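Local coordinates for protein adenylyltransferase (Bartonella henselae str. Houston-1, PDB 5NH2), which transfers AMP from ATP to tyrosine or threonine residues of host target proteins, a virulence activity that resides in its Fic (fido) domain, at residues D109-Q112 and E113-R117; S179-K183 and E184-V188; N145-Q149 and L150-R154. One frame throughout, in Å; residues are numbered along the deposited sequence.

Contact 1: D109-Q112 and E113-R117; sequences DEIQ and EGLQR
Gln112 and Gln116 meet one helical turn apart in an i to i+4 side-chain contact at the start of helix 109-124, within the Fic domain. Gln116 NE2 donates to Gln112 OE1 over 2.8 Å, with a bent N-H...O angle of 133°. The donor lies in the carbonyl plane of Gln112, on a lone pair of OE1, whereas the acceptor is tilted moderately from the plane of the Gln116 amide, and the two amide planes are turned 79° apart. Gln112 starts with CG anti to its backbone N (chi1 178°) and bends at chi2, which turns its carbonyl towards the end of the extended Gln116 side chain. The CG of Gln116 also rests 3.2 Å from Gln112 O, the oxygen that accepts the backbone N-H of Gln116. The amide of Gln112 is thus held at both ends, because its NE2 is hydrogen-bonded to His80.

On another face of the helix, Ile111 and Leu115 run side by side and point the same way, with Ile111 CG2 3.9 Å from Leu115 CD1. A more exposed flank carries Glu113, whose CG lies 3.3 Å from Asp109 O; its carboxylate makes a long salt bridge with Arg117, OE2 to NH2 3.7 Å. The first turns are held by main-chain bonds from Glu113, Gly114, Leu115 and Gln116 to the carbonyls four residues earlier. Glu110 turns back to accept from the amide of Ile107, just before the helix. Ile111 and Leu115 pack on Leu78, Arg79 and His80 of the loop before strand 83-84, Ile111 also on Ala106 just ahead of the helix, and Gly114 lies against Leu150 of helix 133-150.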
loop_
_atom_site.group_PDB
_atom_site.type_symbol
_atom_site.label_atom_id
_atom_site.label_comp_id
_atom_site.label_asym_id
_atom_site.label_seq_id
_atom_site.Cartn_x
_atom_site.Cartn_y
_atom_site.Cartn_z
ATOM N N ASP A 109 20.527 -15.380 6.735
ATOM C CA ASP A 109 21.009 -15.615 5.379
ATOM C C ASP A 109 19.863 -15.871 4.388
ATOM O O ASP A 109 20.039 -15.606 3.190
ATOM C CB ASP A 109 22.024 -16.768 5.400
ATOM C CG ASP A 109 23.472 -16.293 5.690
ATOM O OD1 ASP A 109 23.662 -15.308 6.432
ATOM O OD2 ASP A 109 24.436 -16.898 5.165
ATOM N N GLU A 110 18.684 -16.329 4.872
ATOM C CA GLU A 110 17.510 -16.498 4.006
ATOM C C GLU A 110 17.062 -15.178 3.398
ATOM O O GLU A 110 16.576 -15.156 2.265
ATOM C CB GLU A 110 16.325 -17.104 4.776
ATOM C CG GLU A 110 16.573 -18.469 5.437
ATOM C CD GLU A 110 15.329 -18.976 6.174
ATOM O OE1 GLU A 110 15.320 -20.177 6.569
ATOM O OE2 GLU A 110 14.362 -18.172 6.351
ATOM N N ILE A 111 17.123 -14.083 4.164
ATOM C CA ILE A 111 16.858 -12.758 3.587
ATOM C C ILE A 111 17.782 -12.512 2.406
ATOM O O ILE A 111 17.330 -12.178 1.296
ATOM C CB ILE A 111 17.014 -11.648 4.651
ATOM C CG1 ILE A 111 16.026 -11.851 5.795
ATOM C CG2 ILE A 111 16.849 -10.236 4.032
ATOM C CD1 ILE A 111 16.608 -11.389 7.115
ATOM N N GLN A 112 19.084 -12.745 2.618
ATOM C CA GLN A 112 20.071 -12.382 1.613
ATOM C C GLN A 112 19.842 -13.167 0.332
ATOM O O GLN A 112 19.736 -12.583 -0.755
ATOM C CB GLN A 112 21.489 -12.628 2.143
ATOM C CG GLN A 112 22.609 -12.302 1.103
ATOM C CD GLN A 112 22.815 -10.793 0.877
ATOM O OE1 GLN A 112 23.219 -10.378 -0.205
ATOM N NE2 GLN A 112 22.554 -9.981 1.904
ATOM N N GLU A 113 19.748 -14.496 0.453
ATOM C CA GLU A 113 19.443 -15.354 -0.681
ATOM C C GLU A 113 18.188 -14.874 -1.404
ATOM O O GLU A 113 18.200 -14.684 -2.635
ATOM C CB GLU A 113 19.248 -16.791 -0.202
ATOM C CG GLU A 113 20.451 -17.436 0.473
ATOM C CD GLU A 113 20.065 -18.724 1.210
ATOM O OE1 GLU A 113 20.587 -18.980 2.317
ATOM O OE2 GLU A 113 19.212 -19.477 0.684
ATOM N N GLY A 114 17.111 -14.617 -0.632
ATOM C CA GLY A 114 15.871 -14.171 -1.238
ATOM C C GLY A 114 16.062 -12.904 -2.055
ATOM O O GLY A 114 15.571 -12.806 -3.192
ATOM N N LEU A 115 16.830 -11.933 -1.520
ATOM C CA LEU A 115 16.953 -10.677 -2.273
ATOM C C LEU A 115 17.768 -10.890 -3.539
ATOM O O LEU A 115 17.426 -10.342 -4.599
ATOM C CB LEU A 115 17.563 -9.574 -1.427
ATOM C CG LEU A 115 16.648 -9.114 -0.306
ATOM C CD1 LEU A 115 17.415 -8.260 0.713
ATOM C CD2 LEU A 115 15.434 -8.370 -0.934
ATOM N N GLN A 116 18.805 -11.745 -3.461
ATOM C CA GLN A 116 19.571 -12.061 -4.662
ATOM C C GLN A 116 18.654 -12.663 -5.717
ATOM O O GLN A 116 18.684 -12.249 -6.888
ATOM C CB GLN A 116 20.742 -12.989 -4.310
ATOM C CG GLN A 116 21.593 -12.294 -3.311
ATOM C CD GLN A 116 22.761 -13.101 -2.830
ATOM O OE1 GLN A 116 22.869 -14.304 -3.076
ATOM N NE2 GLN A 116 23.646 -12.444 -2.117
ATOM N N ARG A 117 17.729 -13.537 -5.286
ATOM C CA ARG A 117 16.788 -14.130 -6.235
ATOM C C ARG A 117 15.919 -13.064 -6.890
ATOM O O ARG A 117 15.760 -13.047 -8.125
ATOM C CB ARG A 117 15.919 -15.159 -5.547
ATOM C CG ARG A 117 15.915 -16.444 -6.326
ATOM C CD ARG A 117 15.570 -17.625 -5.427
ATOM N NE ARG A 117 16.626 -17.945 -4.488
ATOM C CZ ARG A 117 16.509 -17.824 -3.169
ATOM N NH1 ARG A 117 15.369 -17.380 -2.634
ATOM N NH2 ARG A 117 17.532 -18.151 -2.382
#

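Contact 2: S179-K183 and E184-V188; sequences SLITK and ERMMV
Thr182 and Arg185 have side chains that cross at about a right angle where the chain enters helix 183-196. Thr182 is the N-cap: its OG1 accepts the N-H of Arg185 over 3.2 Å, at an N-H...O angle of 163°. With chi1 at 68° the hydroxyl sits between the backbone N and the carbonyl carbon of its own residue, turned towards the amide of Arg185. OG1 also lies 3.6 Å from Arg185 CB, and it is hydrogen-bonded to Arg235 O as well, so the cap is tied to the segment leading into strand 237-239. The main chain of Thr182 contributes too, since Met186 N donates to Thr182 O in a nearly straight bond of 3.0 Å.

Ile181 stands across the extended Arg185 side chain, again at about a right angle. Its CD1 touches Arg185 CD and NH1, each at 3.7 Å, and approaches the guanidinium obliquely. Arg185 leaves the backbone with CG anti to N (chi1 177°) and stays extended to NE, which carries the charged end past Ile181 to a salt bridge between NH1 and Asp208. Ile181 uses its other branch against the next residue: CG2 lies 4.0 Å from Met186 CB, the two side chains being inclined to each other. Met186 then bends at chi2 and chi3, and its end leads away from Ile181.

Lys183 packs on Ala33 of the partner BiaA chain. Leu180 fits against helix 212-227, Ile181 and Met186 reach Leu205 and Met202 of helix 200-208, and Thr182 and Arg185 touch Val237 and Met238 of strand 237-239, so the start of helix 183-196 is in contact with both helices and with that strand.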
loop_
_atom_site.group_PDB
_atom_site.type_symbol
_atom_site.label_atom_id
_atom_site.label_comp_id
_atom_site.label_asym_id
_atom_site.label_seq_id
_atom_site.Cartn_x
_atom_site.Cartn_y
_atom_site.Cartn_z
ATOM N N SER A 179 -4.253 2.231 -3.192
ATOM C CA SER A 179 -5.154 3.015 -2.379
ATOM C C SER A 179 -6.586 2.512 -2.474
ATOM O O SER A 179 -7.449 2.985 -1.726
ATOM C CB SER A 179 -5.028 4.500 -2.768
ATOM O OG SER A 179 -5.887 4.798 -3.838
ATOM N N LEU A 180 -6.872 1.571 -3.363
ATOM C CA LEU A 180 -8.221 1.039 -3.484
ATOM C C LEU A 180 -8.422 -0.219 -2.641
ATOM O O LEU A 180 -9.532 -0.785 -2.656
ATOM C CB LEU A 180 -8.543 0.746 -4.951
ATOM C CG LEU A 180 -8.363 1.941 -5.891
ATOM C CD1 LEU A 180 -8.961 1.612 -7.258
ATOM C CD2 LEU A 180 -8.980 3.226 -5.349
ATOM N N ILE A 181 -7.382 -0.636 -1.908
ATOM C CA ILE A 181 -7.348 -1.900 -1.151
ATOM C C ILE A 181 -7.448 -1.573 0.328
ATOM O O ILE A 181 -6.605 -0.831 0.834
ATOM C CB ILE A 181 -6.040 -2.667 -1.416
ATOM C CG1 ILE A 181 -5.993 -3.143 -2.870
ATOM C CG2 ILE A 181 -5.840 -3.825 -0.388
ATOM C CD1 ILE A 181 -7.238 -3.876 -3.274
ATOM N N THR A 182 -8.428 -2.150 1.032
ATOM C CA THR A 182 -8.563 -1.979 2.487
ATOM C C THR A 182 -7.580 -2.863 3.287
ATOM O O THR A 182 -7.081 -3.890 2.814
ATOM C CB THR A 182 -9.979 -2.315 2.981
ATOM O OG1 THR A 182 -10.227 -3.727 2.823
ATOM C CG2 THR A 182 -11.071 -1.485 2.290
ATOM N N LYS A 183 -7.353 -2.462 4.543
ATOM C CA LYS A 183 -6.462 -3.191 5.429
ATOM C C LYS A 183 -6.925 -4.640 5.599
ATOM O O LYS A 183 -6.112 -5.586 5.584
ATOM C CB LYS A 183 -6.383 -2.458 6.775
ATOM C CG LYS A 183 -5.304 -3.052 7.766
ATOM C CD LYS A 183 -4.841 -2.031 8.851
ATOM C CE LYS A 183 -4.446 -2.737 10.125
ATOM N NZ LYS A 183 -3.086 -3.353 10.084
ATOM N N GLU A 184 -8.229 -4.820 5.718
ATOM C CA GLU A 184 -8.830 -6.145 5.793
ATOM C C GLU A 184 -8.498 -7.009 4.570
ATOM O O GLU A 184 -8.070 -8.169 4.714
ATOM C CB GLU A 184 -10.345 -5.988 5.944
ATOM C CG GLU A 184 -11.118 -7.310 5.937
ATOM C CD GLU A 184 -10.847 -8.158 7.189
ATOM O OE1 GLU A 184 -10.230 -7.661 8.171
ATOM O OE2 GLU A 184 -11.268 -9.336 7.187
ATOM N N ARG A 185 -8.744 -6.482 3.359
ATOM C CA ARG A 185 -8.559 -7.293 2.149
ATOM C C ARG A 185 -7.086 -7.663 1.963
ATOM O O ARG A 185 -6.773 -8.823 1.663
ATOM C CB ARG A 185 -9.101 -6.560 0.911
ATOM C CG ARG A 185 -8.861 -7.329 -0.424
ATOM C CD ARG A 185 -9.305 -6.557 -1.685
ATOM N NE ARG A 185 -9.490 -7.468 -2.819
ATOM C CZ ARG A 185 -9.905 -7.125 -4.049
ATOM N NH1 ARG A 185 -10.176 -5.855 -4.376
ATOM N NH2 ARG A 185 -10.032 -8.069 -4.979
ATOM N N MET A 186 -6.170 -6.704 2.233
ATOM C CA MET A 186 -4.728 -6.969 2.177
ATOM C C MET A 186 -4.355 -8.156 3.062
ATOM O O MET A 186 -3.606 -9.054 2.635
ATOM C CB MET A 186 -3.928 -5.711 2.596
ATOM C CG MET A 186 -2.389 -5.788 2.297
ATOM S SD MET A 186 -2.051 -5.945 0.477
ATOM C CE MET A 186 -1.560 -7.655 0.357
ATOM N N MET A 187 -4.890 -8.187 4.297
ATOM C CA MET A 187 -4.520 -9.266 5.201
ATOM C C MET A 187 -5.132 -10.607 4.757
ATOM O O MET A 187 -4.457 -11.652 4.805
ATOM C CB MET A 187 -4.917 -8.921 6.646
ATOM C CG MET A 187 -5.130 -10.222 7.522
ATOM S SD MET A 187 -6.177 -10.014 8.966
ATOM C CE MET A 187 -7.875 -9.915 8.410
ATOM N N VAL A 188 -6.396 -10.603 4.298
ATOM C CA VAL A 188 -6.999 -11.836 3.774
ATOM C C VAL A 188 -6.131 -12.417 2.641
ATOM O O VAL A 188 -5.836 -13.623 2.615
ATOM C CB VAL A 188 -8.448 -11.564 3.285
ATOM C CG1 VAL A 188 -8.990 -12.745 2.511
ATOM C CG2 VAL A 188 -9.437 -11.220 4.426
#

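Contact 3: N145-Q149 and L150-R154; sequences NSLNQ and LHPFR
Leu150 folds back on Ser146 at the last turn of helix 133-150. Its CG, placed beside its own backbone N by a chi1 of -66°, comes 3.2 Å from Ser146 O, the same oxygen that accepts the Leu150 amide at 2.9 Å. From there CD1 extends to within 3.9 Å of Ser146 OG, while CD2 heads for the amide of Gln149. That glutamine begins with CG anti to N but is bent at chi2 (-97°), a turn that brings OE1 round the side of the helix to 3.7 Å from Leu150 CD2.

His151 ends the helix. Its N-H still bonds to Leu147 O at 3.1 Å, yet its positive phi of 56° sends the chain out in a new direction. Its CB lies 3.7 Å from Asn148 O. A water joins this carbonyl to the ring: it donates to Asn148 O and makes a short 2.5 Å hydrogen bond with His151 ND1. The bridge, together with the stack on Phe105, probably helps to set the rotation of the imidazole, which also touches Asn157. Leu147, from within the helix, reaches across the turn with CD1 to Pro152 CD, 4.2 Å away. Asn148 OD1 is engaged by Gln161 of helix 157-171, and Phe153 N by Asn157 OD1, tying both sides of the turn to that helix.

The run His-Pro-Phe-Arg that leaves the helix opens the HxFx(D/E)GNGRxxR signature of Fic proteins. As in that family, it forms a loop between two helices, and here it leads into Glu155 to Arg159, which bind ATP.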
loop_
_atom_site.group_PDB
_atom_site.type_symbol
_atom_site.label_atom_id
_atom_site.label_comp_id
_atom_site.label_asym_id
_atom_site.label_seq_id
_atom_site.Cartn_x
_atom_site.Cartn_y
_atom_site.Cartn_z
ATOM N N ASN A 145 4.722 -11.768 -3.272
ATOM C CA ASN A 145 4.612 -12.737 -2.184
ATOM C C ASN A 145 5.978 -12.991 -1.569
ATOM O O ASN A 145 6.127 -13.007 -0.331
ATOM C CB ASN A 145 4.018 -14.064 -2.681
ATOM C CG ASN A 145 2.575 -13.942 -3.154
ATOM O OD1 ASN A 145 1.902 -12.939 -2.872
ATOM N ND2 ASN A 145 2.091 -14.964 -3.898
ATOM N N SER A 146 6.997 -13.155 -2.417
ATOM C CA SER A 146 8.341 -13.395 -1.886
ATOM C C SER A 146 8.848 -12.211 -1.041
ATOM O O SER A 146 9.361 -12.397 0.077
ATOM C CB SER A 146 9.314 -13.696 -3.023
ATOM O OG SER A 146 10.629 -13.508 -2.551
ATOM N N LEU A 147 8.726 -10.981 -1.560
ATOM C CA LEU A 147 9.122 -9.821 -0.750
ATOM C C LEU A 147 8.300 -9.713 0.528
ATOM O O LEU A 147 8.797 -9.198 1.536
ATOM C CB LEU A 147 8.972 -8.520 -1.543
ATOM C CG LEU A 147 9.655 -7.278 -0.984
ATOM C CD1 LEU A 147 11.151 -7.562 -0.833
ATOM C CD2 LEU A 147 9.430 -6.095 -1.915
ATOM N N ASN A 148 7.035 -10.166 0.500
ATOM C CA ASN A 148 6.234 -10.165 1.726
ATOM C C ASN A 148 6.884 -11.024 2.790
ATOM O O ASN A 148 6.936 -10.635 3.963
ATOM C CB ASN A 148 4.821 -10.691 1.472
ATOM C CG ASN A 148 3.776 -9.688 1.800
ATOM O OD1 ASN A 148 3.992 -8.489 1.641
ATOM N ND2 ASN A 148 2.622 -10.158 2.258
ATOM N N GLN A 149 7.345 -12.224 2.393
ATOM C CA GLN A 149 7.957 -13.150 3.334
ATOM C C GLN A 149 9.331 -12.661 3.787
ATOM O O GLN A 149 9.719 -12.881 4.945
ATOM C CB GLN A 149 8.049 -14.546 2.703
ATOM C CG GLN A 149 8.416 -15.656 3.691
ATOM C CD GLN A 149 9.916 -15.983 3.665
ATOM O OE1 GLN A 149 10.639 -15.538 2.762
ATOM N NE2 GLN A 149 10.385 -16.770 4.653
ATOM N N LEU A 150 10.062 -11.976 2.906
ATOM C CA LEU A 150 11.430 -11.612 3.230
ATOM C C LEU A 150 11.449 -10.474 4.249
ATOM O O LEU A 150 12.120 -10.577 5.287
ATOM C CB LEU A 150 12.191 -11.272 1.946
ATOM C CG LEU A 150 12.511 -12.303 0.826
ATOM C CD1 LEU A 150 13.188 -11.560 -0.373
ATOM C CD2 LEU A 150 13.364 -13.563 1.259
ATOM N N HIS A 151 10.644 -9.416 4.013
ATOM C CA HIS A 151 10.311 -8.403 5.022
ATOM C C HIS A 151 11.638 -7.854 5.530
ATOM O O HIS A 151 11.967 -7.974 6.717
ATOM C CB HIS A 151 9.456 -9.062 6.126
ATOM C CG HIS A 151 8.831 -8.109 7.093
ATOM N ND1 HIS A 151 7.630 -7.473 6.847
ATOM C CD2 HIS A 151 9.219 -7.718 8.335
ATOM C CE1 HIS A 151 7.320 -6.708 7.887
ATOM N NE2 HIS A 151 8.280 -6.821 8.794
ATOM N N PRO A 152 12.490 -7.410 4.613
ATOM C CA PRO A 152 13.915 -7.269 4.935
ATOM C C PRO A 152 14.273 -6.079 5.809
ATOM O O PRO A 152 15.463 -5.986 6.159
ATOM C CB PRO A 152 14.600 -7.144 3.552
ATOM C CG PRO A 152 13.570 -6.464 2.676
ATOM C CD PRO A 152 12.176 -6.981 3.223
ATOM N N PHE A 153 13.368 -5.112 6.062
ATOM C CA PHE A 153 13.718 -3.936 6.863
ATOM C C PHE A 153 13.241 -4.085 8.304
ATOM O O PHE A 153 12.323 -4.848 8.602
ATOM C CB PHE A 153 13.164 -2.619 6.275
ATOM C CG PHE A 153 13.646 -2.343 4.882
ATOM C CD1 PHE A 153 14.877 -1.750 4.675
ATOM C CD2 PHE A 153 12.881 -2.724 3.777
ATOM C CE1 PHE A 153 15.348 -1.518 3.395
ATOM C CE2 PHE A 153 13.349 -2.509 2.482
ATOM C CZ PHE A 153 14.581 -1.903 2.278
ATOM N N ARG A 154 13.946 -3.395 9.210
ATOM C CA ARG A 154 13.536 -3.339 10.609
ATOM C C ARG A 154 12.132 -2.756 10.776
ATOM O O ARG A 154 11.359 -3.231 11.623
ATOM C CB ARG A 154 14.556 -2.532 11.415
ATOM C CG ARG A 154 14.113 -2.290 12.826
ATOM C CD ARG A 154 13.860 -3.605 13.528
ATOM N NE ARG A 154 13.530 -3.436 14.941
ATOM C CZ ARG A 154 12.288 -3.318 15.402
ATOM N NH1 ARG A 154 11.262 -3.335 14.560
ATOM N NH2 ARG A 154 12.065 -3.183 16.707
HETATM O O HOH W 1 6.214 -8.234 4.964
#

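Contacts 1 and 3 belong to one packed unit, their centres 10 Å apart: Leu150 CD2 rests 3.6 Å from Gly114 CA, where the helix has no side chain to intervene, and Ile111 CG2 lies 3.9 Å from Pro152 CB. Helix 109-124 thus backs the end of helix 133-150. Contact 3 is nearest the nucleotide site, with the His151 side chain about 3 Å from that of Asn157 and about 7 Å from the magnesium ion. Contact 2 is also near the nucleotide site: the side chain of Met186 is about 5 Å from that of Arg162, which probably binds ATP. Its nearest atoms are about 5 Å from contact 3 and about 17 Å from contact 1.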